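Local coordinates for protein internalin (Listeria monocytogenes serotype 4b, PDB 4FMZ) that probably takes part in bacterial adhesion to or invasion of host cells, as a leucine-rich-repeat protein of the internalin family, at residues 296-301 with 320-325. Residues are numbered along the deposited sequence; the frame is centred on the assembly and turned at random.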
# COMPACT_ATOMS: atom_id res chain seq x y z
N ASN A 296 -6.62 6.91 -25.91
CA ASN A 296 -5.34 7.59 -26.14
C ASN A 296 -4.23 6.64 -26.61
O ASN A 296 -3.15 6.55 -26.04
CB ASN A 296 -4.92 8.38 -24.89
CG ASN A 296 -5.93 9.45 -24.57
OD1 ASN A 296 -6.86 9.23 -23.80
ND2 ASN A 296 -5.86 10.58 -25.26
N ASN A 297 -4.55 5.90 -27.67
CA ASN A 297 -3.63 4.98 -28.33
C ASN A 297 -3.67 5.32 -29.81
O ASN A 297 -4.08 6.42 -30.15
CB ASN A 297 -3.98 3.52 -28.00
CG ASN A 297 -3.33 3.09 -26.72
OD1 ASN A 297 -2.11 2.96 -26.66
ND2 ASN A 297 -4.12 2.93 -25.65
N GLN A 298 -3.28 4.40 -30.69
CA GLN A 298 -3.24 4.67 -32.12
C GLN A 298 -4.08 3.64 -32.90
O GLN A 298 -3.71 3.21 -33.99
CB GLN A 298 -1.77 4.70 -32.60
CG GLN A 298 -0.96 5.81 -31.92
CD GLN A 298 0.48 5.92 -32.36
OE1 GLN A 298 0.83 5.65 -33.51
NE2 GLN A 298 1.32 6.42 -31.47
N LEU A 299 -5.26 3.29 -32.35
CA LEU A 299 -6.17 2.32 -32.96
C LEU A 299 -7.06 2.95 -34.02
O LEU A 299 -7.36 4.14 -33.96
CB LEU A 299 -7.05 1.64 -31.89
CG LEU A 299 -6.33 0.92 -30.74
CD1 LEU A 299 -7.32 0.51 -29.68
CD2 LEU A 299 -5.53 -0.31 -31.23
N GLY A 300 -7.52 2.12 -34.95
CA GLY A 300 -8.40 2.53 -36.04
C GLY A 300 -9.57 1.60 -36.22
O GLY A 300 -9.78 0.68 -35.42
N ASN A 301 -10.32 1.79 -37.30
CA ASN A 301 -11.53 1.02 -37.61
C ASN A 301 -11.28 -0.48 -37.75
O ASN A 301 -12.13 -1.26 -37.33
CB ASN A 301 -12.17 1.57 -38.87
CG ASN A 301 -12.67 2.98 -38.69
OD1 ASN A 301 -12.88 3.46 -37.56
ND2 ASN A 301 -12.87 3.69 -39.78
N GLN A 320 -10.22 9.08 -28.19
CA GLN A 320 -8.99 9.70 -28.70
C GLN A 320 -7.96 8.69 -29.26
O GLN A 320 -6.77 8.69 -28.92
CB GLN A 320 -8.37 10.65 -27.66
CG GLN A 320 -9.33 11.81 -27.31
CD GLN A 320 -8.65 12.99 -26.66
OE1 GLN A 320 -7.75 12.85 -25.83
NE2 GLN A 320 -9.14 14.19 -26.96
N ASN A 321 -8.46 7.86 -30.18
CA ASN A 321 -7.71 6.98 -31.06
C ASN A 321 -7.94 7.59 -32.46
O ASN A 321 -8.06 8.82 -32.53
CB ASN A 321 -8.21 5.53 -30.94
CG ASN A 321 -7.63 4.81 -29.76
OD1 ASN A 321 -6.49 4.36 -29.79
ND2 ASN A 321 -8.39 4.66 -28.69
N HIS A 322 -8.17 6.78 -33.51
CA HIS A 322 -8.53 7.28 -34.86
C HIS A 322 -9.76 6.49 -35.37
O HIS A 322 -9.81 6.11 -36.53
CB HIS A 322 -7.34 7.13 -35.87
CG HIS A 322 -6.03 7.57 -35.32
ND1 HIS A 322 -5.77 8.90 -35.04
CD2 HIS A 322 -4.94 6.83 -34.99
CE1 HIS A 322 -4.55 8.92 -34.52
NE2 HIS A 322 -4.00 7.71 -34.49
N ILE A 323 -10.73 6.22 -34.48
CA ILE A 323 -11.89 5.40 -34.83
C ILE A 323 -13.04 6.27 -35.29
O ILE A 323 -13.39 7.24 -34.60
CB ILE A 323 -12.30 4.49 -33.63
CG1 ILE A 323 -11.10 3.65 -33.16
CG2 ILE A 323 -13.52 3.60 -33.95
CD1 ILE A 323 -11.14 3.38 -31.62
N THR A 324 -13.65 5.91 -36.43
CA THR A 324 -14.81 6.62 -36.98
C THR A 324 -16.02 5.69 -37.14
O THR A 324 -17.14 6.16 -37.36
CB THR A 324 -14.46 7.30 -38.31
OG1 THR A 324 -14.03 6.30 -39.26
CG2 THR A 324 -13.41 8.40 -38.16
N ASP A 325 -15.79 4.36 -37.02
CA ASP A 325 -16.83 3.36 -37.18
C ASP A 325 -16.75 2.37 -36.03
O ASP A 325 -15.80 1.58 -35.94
CB ASP A 325 -16.71 2.65 -38.56
CG ASP A 325 -17.79 1.63 -38.90
OD1 ASP A 325 -18.71 1.42 -38.06
OD2 ASP A 325 -17.72 1.04 -40.00
O HOH W 1 -4.73 10.21 -28.23
O HOH W 2 -1.41 7.03 -35.24
O HOH W 3 -14.87 -0.45 -37.40
O HOH W 4 -9.53 4.20 -38.76
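Asparagine side chains and backbone amides carry the contact between residues 296-301 and 320-325, two equivalent loops of adjacent leucine-rich-repeat coils, which run nearly parallel, their end-to-end directions 13° apart, just after the parallel strands 291-293 and 315-317. Asn-321 shows the principle. Asn-321 OD1 accepts from Leu-299 N in a nearly straight bond of 3.0 Å, and a longer, weak one from Asn-297 N, while CB and CG of Leu-299 rest against the same oxygen. A chi1 of -82° sets CG of Asn-321 beside its own backbone N and anti to the carbonyl carbon; ND2 is engaged too, by the carbonyls of Leu-318 and Leu-294. One turn back, the buried Asn-297 repeats the pattern, its OD1 accepting from Ile-277 N and its ND2 serving Val-272 O and Leu-294 O. The backbones join directly where His-322 N donates to Leu-299 O at 2.8 Å, nearly along the C=O axis, with the imidazole lying obliquely beside Leu-299 O and the Gln-298 backbone. At the far end, Asn-301 reaches across with both ends of its amide. Asn-301 OD1 takes Thr-324 N on a lone pair in its carbonyl plane (2.8 Å) and Asp-325 N from above that plane (3.1 Å). Asn-301 ND2 donates within the amide plane to Thr-324 OG1 at 2.9 Å. This three-bond grip fixes the rotation of the carboxamide. At the other end, Asn-296 ND2 donates to Gln-320 OE1 at 3.0 Å, the two amide planes 82° apart. Waters bridge the two loops, one joining Asn-301 N to His-322 O. Asparagines at the equivalent position of successive coils, binding backbone groups of the neighbouring turn, are characteristic of the leucine-rich-repeat solenoid.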